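Local coordinates for protein glycerophosphoryl diester phosphodiesterase (Parabacteroides distasonis, PDB 3MZ2) that probably hydrolyses glycerophosphodiesters and folds as a TIM-type beta/alpha barrel, at residues A[18-23]-A[132-137]; A[31-36]-A[228-233]; A[172-177]-A[198-203]. All coordinates share one frame; numbering follows the deposited sequence. Where two conformers were deposited one is given.

Contact 1. Residues A[18-23]-A[132-137]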
loop_
_atom_site.group_PDB
_atom_site.type_symbol
_atom_site.label_atom_id
_atom_site.label_comp_id
_atom_site.label_asym_id
_atom_site.label_seq_id
_atom_site.Cartn_x
_atom_site.Cartn_y
_atom_site.Cartn_z
ATOM N N ASP A 18 -21.684 -12.654 -16.285
ATOM C CA ASP A 18 -22.052 -12.056 -17.574
ATOM C C ASP A 18 -22.847 -10.740 -17.410
ATOM O O ASP A 18 -22.626 -9.774 -18.155
ATOM C CB ASP A 18 -22.852 -13.040 -18.452
ATOM C CG ASP A 18 -21.996 -14.200 -18.940
ATOM O OD1 ASP A 18 -20.745 -14.062 -18.921
ATOM O OD2 ASP A 18 -22.589 -15.219 -19.354
ATOM N N ASP A 19 -23.740 -10.691 -16.424
ATOM C CA ASP A 19 -24.496 -9.457 -16.173
ATOM C C ASP A 19 -23.555 -8.342 -15.692
ATOM O O ASP A 19 -23.727 -7.182 -16.039
ATOM C CB ASP A 19 -25.569 -9.653 -15.108
ATOM C CG ASP A 19 -26.814 -10.334 -15.614
ATOM O OD1 ASP A 19 -26.980 -10.561 -16.852
ATOM O OD2 ASP A 19 -27.648 -10.616 -14.714
ATOM N N LEU A 20 -22.543 -8.709 -14.916
ATOM C CA LEU A 20 -21.628 -7.727 -14.352
ATOM C C LEU A 20 -20.784 -7.171 -15.482
ATOM O O LEU A 20 -20.585 -5.979 -15.557
ATOM C CB LEU A 20 -20.764 -8.327 -13.222
ATOM C CG LEU A 20 -19.756 -7.376 -12.555
ATOM C CD1 LEU A 20 -20.389 -6.183 -11.892
ATOM C CD2 LEU A 20 -18.895 -8.206 -11.549
ATOM N N ILE A 21 -20.295 -8.035 -16.363
ATOM C CA ILE A 21 -19.505 -7.577 -17.533
ATOM C C ILE A 21 -20.366 -6.663 -18.398
ATOM O O ILE A 21 -19.960 -5.580 -18.786
ATOM C CB ILE A 21 -18.983 -8.799 -18.347
ATOM C CG1 ILE A 21 -17.892 -9.525 -17.579
ATOM C CG2 ILE A 21 -18.508 -8.409 -19.783
ATOM C CD1 ILE A 21 -17.604 -10.938 -18.105
ATOM N N SER A 22 -21.615 -7.071 -18.627
ATOM C CA SER A 22 -22.514 -6.241 -19.410
ATOM C C SER A 22 -22.733 -4.870 -18.797
ATOM O O SER A 22 -22.694 -3.834 -19.505
ATOM C CB SER A 22 -23.866 -6.920 -19.539
ATOM O OG SER A 22 -24.665 -6.248 -20.489
ATOM N N PHE A 23 -22.976 -4.864 -17.486
ATOM C CA PHE A 23 -23.213 -3.636 -16.725
ATOM C C PHE A 23 -22.077 -2.636 -16.989
ATOM O O PHE A 23 -22.320 -1.457 -17.224
ATOM C CB PHE A 23 -23.350 -3.960 -15.211
ATOM C CG PHE A 23 -23.609 -2.748 -14.312
ATOM C CD1 PHE A 23 -24.855 -2.119 -14.291
ATOM C CD2 PHE A 23 -22.610 -2.226 -13.512
ATOM C CE1 PHE A 23 -25.099 -1.047 -13.448
ATOM C CE2 PHE A 23 -22.841 -1.137 -12.694
ATOM C CZ PHE A 23 -24.091 -0.560 -12.664
ATOM N N LYS A 132 -28.098 -6.479 -4.040
ATOM C CA LYS A 132 -28.300 -5.059 -3.823
ATOM C C LYS A 132 -27.295 -4.159 -4.539
ATOM O O LYS A 132 -27.669 -3.108 -5.055
ATOM C CB LYS A 132 -28.265 -4.720 -2.347
ATOM C CG LYS A 132 -29.258 -5.474 -1.511
ATOM C CD LYS A 132 -29.164 -5.025 -0.074
ATOM C CE LYS A 132 -30.018 -5.908 0.815
ATOM N NZ LYS A 132 -29.532 -7.336 1.072
ATOM N N THR A 133 -26.014 -4.531 -4.539
ATOM C CA THR A 133 -24.960 -3.653 -5.016
ATOM C C THR A 133 -23.711 -4.498 -5.378
ATOM O O THR A 133 -23.771 -5.718 -5.444
ATOM C CB THR A 133 -24.631 -2.578 -3.927
ATOM O OG1 THR A 133 -23.664 -1.633 -4.431
ATOM C CG2 THR A 133 -24.087 -3.197 -2.661
ATOM N N ILE A 134 -22.604 -3.831 -5.632
ATOM C CA ILE A 134 -21.330 -4.450 -5.911
ATOM C C ILE A 134 -20.353 -3.791 -4.973
ATOM O O ILE A 134 -20.362 -2.570 -4.834
ATOM C CB ILE A 134 -20.866 -4.143 -7.353
ATOM C CG1 ILE A 134 -21.903 -4.527 -8.374
ATOM C CG2 ILE A 134 -19.481 -4.806 -7.677
ATOM C CD1 ILE A 134 -21.755 -3.842 -9.665
ATOM N N LEU A 135 -19.513 -4.568 -4.309
ATOM C CA LEU A 135 -18.460 -4.045 -3.490
ATOM C C LEU A 135 -17.154 -4.064 -4.276
ATOM O O LEU A 135 -16.919 -4.953 -5.135
ATOM C CB LEU A 135 -18.315 -4.945 -2.240
ATOM C CG LEU A 135 -19.562 -5.154 -1.368
ATOM C CD1 LEU A 135 -19.245 -6.120 -0.222
ATOM C CD2 LEU A 135 -20.104 -3.832 -0.894
ATOM N N ILE A 136 -16.280 -3.121 -3.982
ATOM C CA ILE A 136 -15.012 -2.985 -4.666
ATOM C C ILE A 136 -13.915 -2.933 -3.603
ATOM O O ILE A 136 -13.891 -2.017 -2.767
ATOM C CB ILE A 136 -14.968 -1.736 -5.565
ATOM C CG1 ILE A 136 -16.172 -1.751 -6.515
ATOM C CG2 ILE A 136 -13.585 -1.730 -6.339
ATOM C CD1 ILE A 136 -16.334 -0.450 -7.423
ATOM N N LEU A 137 -13.074 -3.955 -3.574
ATOM C CA LEU A 137 -12.102 -4.135 -2.502
ATOM C C LEU A 137 -10.789 -3.408 -2.793
ATOM O O LEU A 137 -10.038 -3.751 -3.733
ATOM C CB LEU A 137 -11.781 -5.612 -2.246
ATOM C CG LEU A 137 -12.993 -6.533 -1.992
ATOM C CD1 LEU A 137 -12.511 -7.956 -1.582
ATOM C CD2 LEU A 137 -13.985 -5.971 -0.974
#
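Leu20 and Phe23 of helix 17-23 meet Ile134 in a small, buried and wholly apolar contact at the end of the barrel where the parallel strands begin. No hydrogen bond crosses between 18-23 and 132-137, and the backbones stay well apart, with 9.1 Å between the CA atoms of Leu20 and Ile134. Side chains must therefore span the distance. Ile134 does so with its longer branch: CG1 lies anti to the carbonyl carbon (chi1 -54°) and CD1 continues outward, presenting a methyl to the helix. That methyl meets one branch of the leucine, Leu20 CD1 lying 3.5 Å from Ile134 CD1, and the two side chains cross obliquely. The same isoleucine methyl also approaches the phenylalanine ring at a slant, with 4.2 Å between Phe23 CE2 and Ile134 CD1. One methyl thus serves two residues three positions apart, which a helical turn brings to the same side.

The arrangement illustrates a recurrent solution in TIM barrels, where a segment preceding the first barrel strand closes the N-terminal end of the strand ring. Here that segment is helix 17-23, and Ile134, just ahead of strand 135-137, is part of the surface it covers. The backbone of Ile134 is hydrogen-bonded to Phe64, and its side chain also touches Ile14, Thr63 and Met161. Leu20 reaches on to Met181, while the ring of Phe23 packs edge-to-face with Phe288 near the C terminus.

Contact 2. Residues A[31-36]-A[228-233]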
loop_
_atom_site.group_PDB
_atom_site.type_symbol
_atom_site.label_atom_id
_atom_site.label_comp_id
_atom_site.label_asym_id
_atom_site.label_seq_id
_atom_site.Cartn_x
_atom_site.Cartn_y
_atom_site.Cartn_z
ATOM N N ILE A 31 -25.861 5.095 -18.341
ATOM C CA ILE A 31 -26.339 5.877 -17.197
ATOM C C ILE A 31 -25.126 6.259 -16.349
ATOM O O ILE A 31 -24.333 5.379 -15.986
ATOM C CB ILE A 31 -27.335 5.050 -16.363
ATOM C CG1 ILE A 31 -28.617 4.844 -17.184
ATOM C CG2 ILE A 31 -27.682 5.717 -14.999
ATOM C CD1 ILE A 31 -29.567 3.925 -16.522
ATOM N N PRO A 32 -25.011 7.546 -15.989
ATOM C CA PRO A 32 -23.906 7.927 -15.105
ATOM C C PRO A 32 -23.980 7.123 -13.818
ATOM O O PRO A 32 -25.087 6.994 -13.246
ATOM C CB PRO A 32 -24.168 9.425 -14.838
ATOM C CG PRO A 32 -24.840 9.891 -16.093
ATOM C CD PRO A 32 -25.745 8.710 -16.492
ATOM N N LEU A 33 -22.831 6.634 -13.357
ATOM C CA LEU A 33 -22.746 5.782 -12.173
ATOM C C LEU A 33 -22.088 6.467 -10.974
ATOM O O LEU A 33 -21.281 7.379 -11.144
ATOM C CB LEU A 33 -22.008 4.504 -12.516
ATOM C CG LEU A 33 -22.656 3.659 -13.575
ATOM C CD1 LEU A 33 -21.825 2.365 -13.750
ATOM C CD2 LEU A 33 -24.162 3.285 -13.290
ATOM N N ILE A 34 -22.429 6.052 -9.761
ATOM C CA ILE A 34 -21.861 6.588 -8.541
ATOM C C ILE A 34 -21.307 5.453 -7.698
ATOM O O ILE A 34 -21.929 4.365 -7.545
ATOM C CB ILE A 34 -22.905 7.341 -7.732
ATOM C CG1 ILE A 34 -23.503 8.531 -8.505
ATOM C CG2 ILE A 34 -22.317 7.903 -6.395
ATOM C CD1 ILE A 34 -24.670 9.302 -7.791
ATOM N N SER A 35 -20.125 5.686 -7.161
ATOM C CA SER A 35 -19.497 4.738 -6.224
ATOM C C SER A 35 -19.149 5.463 -4.940
ATOM O O SER A 35 -18.609 6.568 -4.979
ATOM C CB SER A 35 -18.265 4.103 -6.884
ATOM O OG SER A 35 -17.780 3.001 -6.153
ATOM N N GLY A 36 -19.509 4.870 -3.802
ATOM C CA GLY A 36 -19.240 5.436 -2.502
ATOM C C GLY A 36 -17.834 5.122 -2.095
ATOM O O GLY A 36 -17.510 3.961 -1.802
ATOM N N GLY A 228 -14.408 -0.422 -24.930
ATOM C CA GLY A 228 -15.590 -0.829 -24.165
ATOM C C GLY A 228 -15.527 -0.616 -22.667
ATOM O O GLY A 228 -16.323 -1.188 -21.903
ATOM N N VAL A 229 -14.587 0.229 -22.243
ATOM C CA VAL A 229 -14.291 0.396 -20.825
ATOM C C VAL A 229 -14.880 1.697 -20.253
ATOM O O VAL A 229 -14.631 2.761 -20.794
ATOM C CB VAL A 229 -12.778 0.340 -20.592
ATOM C CG1 VAL A 229 -12.340 0.656 -19.137
ATOM C CG2 VAL A 229 -12.268 -1.058 -20.992
HETATM N N MSE A 230 -15.656 1.587 -19.179
HETATM C CA MSE A 230 -16.149 2.751 -18.444
HETATM C C MSE A 230 -15.072 3.320 -17.545
HETATM O O MSE A 230 -14.285 2.554 -16.985
HETATM C CB MSE A 230 -17.343 2.389 -17.583
HETATM C CG MSE A 230 -18.508 2.131 -18.472
HETATM SE SE MSE A 230 -20.161 1.538 -17.691
HETATM C CE MSE A 230 -20.871 3.245 -17.068
ATOM N N CYS A 231 -15.098 4.641 -17.392
ATOM C CA CYS A 231 -14.053 5.403 -16.710
ATOM C C CYS A 231 -14.585 6.195 -15.503
ATOM O O CYS A 231 -15.642 6.860 -15.563
ATOM C CB CYS A 231 -13.342 6.326 -17.742
ATOM S SG CYS A 231 -12.563 5.433 -19.082
HETATM N N MSE A 232 -13.808 6.113 -14.447
HETATM C CA MSE A 232 -14.195 6.662 -13.160
HETATM C C MSE A 232 -13.200 7.715 -12.719
HETATM O O MSE A 232 -11.994 7.475 -12.707
HETATM C CB MSE A 232 -14.209 5.566 -12.115
HETATM C CG MSE A 232 -14.837 6.004 -10.797
HETATM SE SE MSE A 232 -14.927 4.498 -9.605
HETATM C CE MSE A 232 -13.236 4.695 -8.659
ATOM N N ILE A 233 -13.732 8.862 -12.319
ATOM C CA ILE A 233 -12.991 9.874 -11.552
ATOM C C ILE A 233 -13.322 9.775 -10.075
ATOM O O ILE A 233 -14.469 9.623 -9.702
ATOM C CB ILE A 233 -13.370 11.320 -12.047
ATOM C CG1 ILE A 233 -12.809 11.573 -13.455
ATOM C CG2 ILE A 233 -12.979 12.380 -11.056
ATOM C CD1 ILE A 233 -11.283 11.804 -13.483
#
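The interior of the TIM barrel, near the end where its strands start, holds the contact of Leu33 and Ser35 with Met230 and Met232. Strands 33-36 and 231-234 are not paired; strand 262-265 stands between them and pairs in parallel with both, so the two strands meet mainly through side chains. In closed barrels such meetings form layers, and two can be followed here.

In the first, Met230, modelled as selenomethionine in two conformers of which one is described, bends at its last torsion (chi3 81°) and brings its terminal methyl onto the leucine. Met230 CE lies 3.6 Å from Leu33 CD1 and 3.9 Å from Leu33 CG, so the methyl rests against the branch point as well as one arm. The two side chains cross at about a right angle. A looser approach sets the same Met230 CE 4.2 Å from the carbonyl oxygen Ile31 O.

In the second layer, further along the strands, Met232, likewise selenomethionine with two conformers, brings its selenium alongside the serine methylene, with 4.3 Å between Ser35 CB and Met232 SE. The hydroxyl of this buried serine is not left to the methionine: Ser35 OG is hydrogen-bonded to Thr63 OG1 on the neighbouring strand.

Gly228, with its positive phi, is the C-prime residue of the Schellman motif that ends helix 215-226 and leads the chain toward strand 231-234. Around the contact, Ile262 of the intervening strand touches Leu33, Met230 and Met232, Met206 and Tyr208 of strand 205-210 also touch Met232, and Ile34 faces helix 268-275 on the outside of the barrel.

Contact 3. Residues A[172-177]-A[198-203]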
loop_
_atom_site.group_PDB
_atom_site.type_symbol
_atom_site.label_atom_id
_atom_site.label_comp_id
_atom_site.label_asym_id
_atom_site.label_seq_id
_atom_site.Cartn_x
_atom_site.Cartn_y
_atom_site.Cartn_z
ATOM N N PHE A 172 -2.125 -11.764 -11.737
ATOM C CA PHE A 172 -2.146 -12.668 -10.604
ATOM C C PHE A 172 -3.578 -13.139 -10.331
ATOM O O PHE A 172 -3.860 -14.353 -10.260
ATOM C CB PHE A 172 -1.640 -11.992 -9.324
ATOM C CG PHE A 172 -1.866 -12.834 -8.095
ATOM C CD1 PHE A 172 -0.995 -13.891 -7.783
ATOM C CD2 PHE A 172 -2.978 -12.618 -7.273
ATOM C CE1 PHE A 172 -1.229 -14.688 -6.672
ATOM C CE2 PHE A 172 -3.209 -13.420 -6.175
ATOM C CZ PHE A 172 -2.322 -14.443 -5.867
ATOM N N PHE A 173 -4.500 -12.174 -10.173
ATOM C CA PHE A 173 -5.876 -12.519 -9.864
ATOM C C PHE A 173 -6.572 -13.219 -11.025
ATOM O O PHE A 173 -7.294 -14.211 -10.814
ATOM C CB PHE A 173 -6.681 -11.275 -9.485
ATOM C CG PHE A 173 -6.375 -10.758 -8.128
ATOM C CD1 PHE A 173 -6.840 -11.428 -7.001
ATOM C CD2 PHE A 173 -5.600 -9.613 -7.961
ATOM C CE1 PHE A 173 -6.572 -10.918 -5.708
ATOM C CE2 PHE A 173 -5.343 -9.114 -6.658
ATOM C CZ PHE A 173 -5.824 -9.781 -5.559
ATOM N N TYR A 174 -6.380 -12.705 -12.253
ATOM C CA TYR A 174 -7.132 -13.210 -13.411
ATOM C C TYR A 174 -6.772 -14.701 -13.732
ATOM O O TYR A 174 -7.648 -15.492 -14.055
ATOM C CB TYR A 174 -6.912 -12.294 -14.621
ATOM C CG TYR A 174 -7.623 -12.786 -15.838
ATOM C CD1 TYR A 174 -8.982 -12.661 -15.978
ATOM C CD2 TYR A 174 -6.920 -13.452 -16.847
ATOM C CE1 TYR A 174 -9.639 -13.164 -17.123
ATOM C CE2 TYR A 174 -7.582 -13.948 -17.951
ATOM C CZ TYR A 174 -8.912 -13.797 -18.081
ATOM O OH TYR A 174 -9.561 -14.337 -19.168
ATOM N N GLU A 175 -5.504 -15.045 -13.592
ATOM C CA GLU A 175 -5.007 -16.401 -13.803
ATOM C C GLU A 175 -5.572 -17.319 -12.717
ATOM O O GLU A 175 -5.868 -18.473 -13.015
ATOM C CB GLU A 175 -3.470 -16.429 -13.884
ATOM C CG GLU A 175 -2.991 -15.733 -15.187
ATOM C CD GLU A 175 -1.533 -15.885 -15.519
ATOM O OE1 GLU A 175 -0.791 -16.361 -14.645
ATOM O OE2 GLU A 175 -1.159 -15.490 -16.677
ATOM N N LYS A 176 -5.777 -16.810 -11.493
ATOM C CA LYS A 176 -6.366 -17.629 -10.419
ATOM C C LYS A 176 -7.854 -17.848 -10.619
ATOM O O LYS A 176 -8.392 -18.909 -10.299
ATOM C CB LYS A 176 -6.173 -16.984 -9.052
ATOM C CG LYS A 176 -4.806 -17.182 -8.480
ATOM C CD LYS A 176 -4.765 -16.835 -7.022
ATOM N N ASN A 177 -8.534 -16.844 -11.147
ATOM C CA ASN A 177 -9.969 -16.989 -11.419
ATOM C C ASN A 177 -10.393 -16.007 -12.512
ATOM O O ASN A 177 -10.552 -14.801 -12.281
ATOM C CB ASN A 177 -10.782 -16.766 -10.156
ATOM C CG ASN A 177 -12.288 -16.973 -10.372
ATOM O OD1 ASN A 177 -12.766 -17.116 -11.487
ATOM N ND2 ASN A 177 -13.017 -16.978 -9.283
ATOM N N ASN A 198 -0.325 -7.715 -20.263
ATOM C CA ASN A 198 -0.600 -8.753 -19.269
ATOM C C ASN A 198 -1.837 -9.590 -19.573
ATOM O O ASN A 198 -2.259 -10.404 -18.765
ATOM C CB ASN A 198 -0.706 -8.146 -17.857
ATOM C CG ASN A 198 0.664 -7.917 -17.242
ATOM O OD1 ASN A 198 1.270 -8.854 -16.776
ATOM N ND2 ASN A 198 1.189 -6.705 -17.355
ATOM N N GLY A 199 -2.402 -9.358 -20.752
ATOM C CA GLY A 199 -3.535 -10.178 -21.230
ATOM C C GLY A 199 -4.800 -10.096 -20.422
ATOM O O GLY A 199 -5.562 -11.096 -20.406
ATOM N N ILE A 200 -5.089 -8.954 -19.790
ATOM C CA ILE A 200 -6.326 -8.812 -19.031
ATOM C C ILE A 200 -7.441 -8.395 -19.982
ATOM O O ILE A 200 -7.357 -7.328 -20.587
ATOM C CB ILE A 200 -6.234 -7.759 -17.919
ATOM C CG1 ILE A 200 -4.946 -7.970 -17.129
ATOM C CG2 ILE A 200 -7.485 -7.844 -17.000
ATOM C CD1 ILE A 200 -4.845 -9.317 -16.439
ATOM N N PRO A 201 -8.514 -9.199 -20.089
ATOM C CA PRO A 201 -9.594 -8.773 -20.984
ATOM C C PRO A 201 -10.212 -7.452 -20.579
ATOM O O PRO A 201 -10.511 -7.259 -19.421
ATOM C CB PRO A 201 -10.632 -9.897 -20.858
ATOM C CG PRO A 201 -9.903 -11.038 -20.210
ATOM C CD PRO A 201 -8.820 -10.467 -19.403
ATOM N N TRP A 202 -10.402 -6.533 -21.531
ATOM C CA TRP A 202 -10.990 -5.252 -21.212
ATOM C C TRP A 202 -12.447 -5.453 -20.707
ATOM O O TRP A 202 -12.937 -4.624 -19.948
ATOM C CB TRP A 202 -10.927 -4.301 -22.433
ATOM C CG TRP A 202 -9.560 -3.762 -22.722
ATOM C CD1 TRP A 202 -8.850 -3.911 -23.889
ATOM C CD2 TRP A 202 -8.773 -2.929 -21.879
ATOM N NE1 TRP A 202 -7.637 -3.272 -23.787
ATOM C CE2 TRP A 202 -7.573 -2.634 -22.578
ATOM C CE3 TRP A 202 -8.958 -2.425 -20.585
ATOM C CZ2 TRP A 202 -6.545 -1.860 -22.013
ATOM C CZ3 TRP A 202 -7.958 -1.623 -20.006
ATOM C CH2 TRP A 202 -6.754 -1.365 -20.732
ATOM N N SER A 203 -13.094 -6.527 -21.138
ATOM C CA SER A 203 -14.417 -6.842 -20.650
ATOM C C SER A 203 -14.437 -7.067 -19.139
ATOM O O SER A 203 -15.489 -6.999 -18.520
ATOM C CB SER A 203 -14.984 -8.064 -21.349
ATOM O OG SER A 203 -14.186 -9.221 -21.164
#
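Tyr174 and Pro201 approach from opposite directions, the aromatic ring reaching out from helix 167-176 and the proline turning its CD-CG side to one face, the rest of its ring tilting up and away from the aromatic plane. The pairing is a CH-pi contact: Pro201 CD lies 3.8 Å from the centroid of the Tyr174 ring, 20° off the ring normal, displaced toward the rim on the phenol side. The next proline carbon continues in that direction, with 3.5 Å between Pro201 CG and Tyr174 OH. With CG anti to the backbone N (chi1 178°), the tyrosine side chain points across to the loop. Ile200 meets the root of this side chain instead, its methyl Ile200 CD1 lying 4.1 Å from Tyr174 CB.

Two successive helices of the barrel's outer layer are joined in this way, the first through its last turn and the second through the loop that follows helix 189-197. That second helix ends in a Schellman motif with Gly199 as C-prime residue, after which the chain presents Ile200 and Pro201. Phe182 of strand 182-185 touches both Tyr174 and Ile200. Were Tyr174 cut back to an alanine, Pro201 CD would probably lose the aromatic face it packs against, and a gap would open between helix and loop. At the periphery, Arg171, salt-bridged to Glu175 within its own helix, also hydrogen-bonds through NE to Asn198 OD1 and so links the two elements.

Overall arrangement
From the N terminus, helix 17-23 comes first and strand 33-36 follows it, so contacts 1 and 2 open in succession. Contact 1 closes at 132-137, after the chain has already opened contact 2, which closes only at 228-233: the two cross. Contact 3 opens and closes later than contact 1 and wholly within the span of contact 2. Phe23 joins the first two directly, its ring touching Leu33 and its carbonyl oxygen Met230. Contact 3 is tied in by Ser203 against Ile21 and by Trp202 against Val229. Together they link the closing helix, the barrel interior and the outer helical layer.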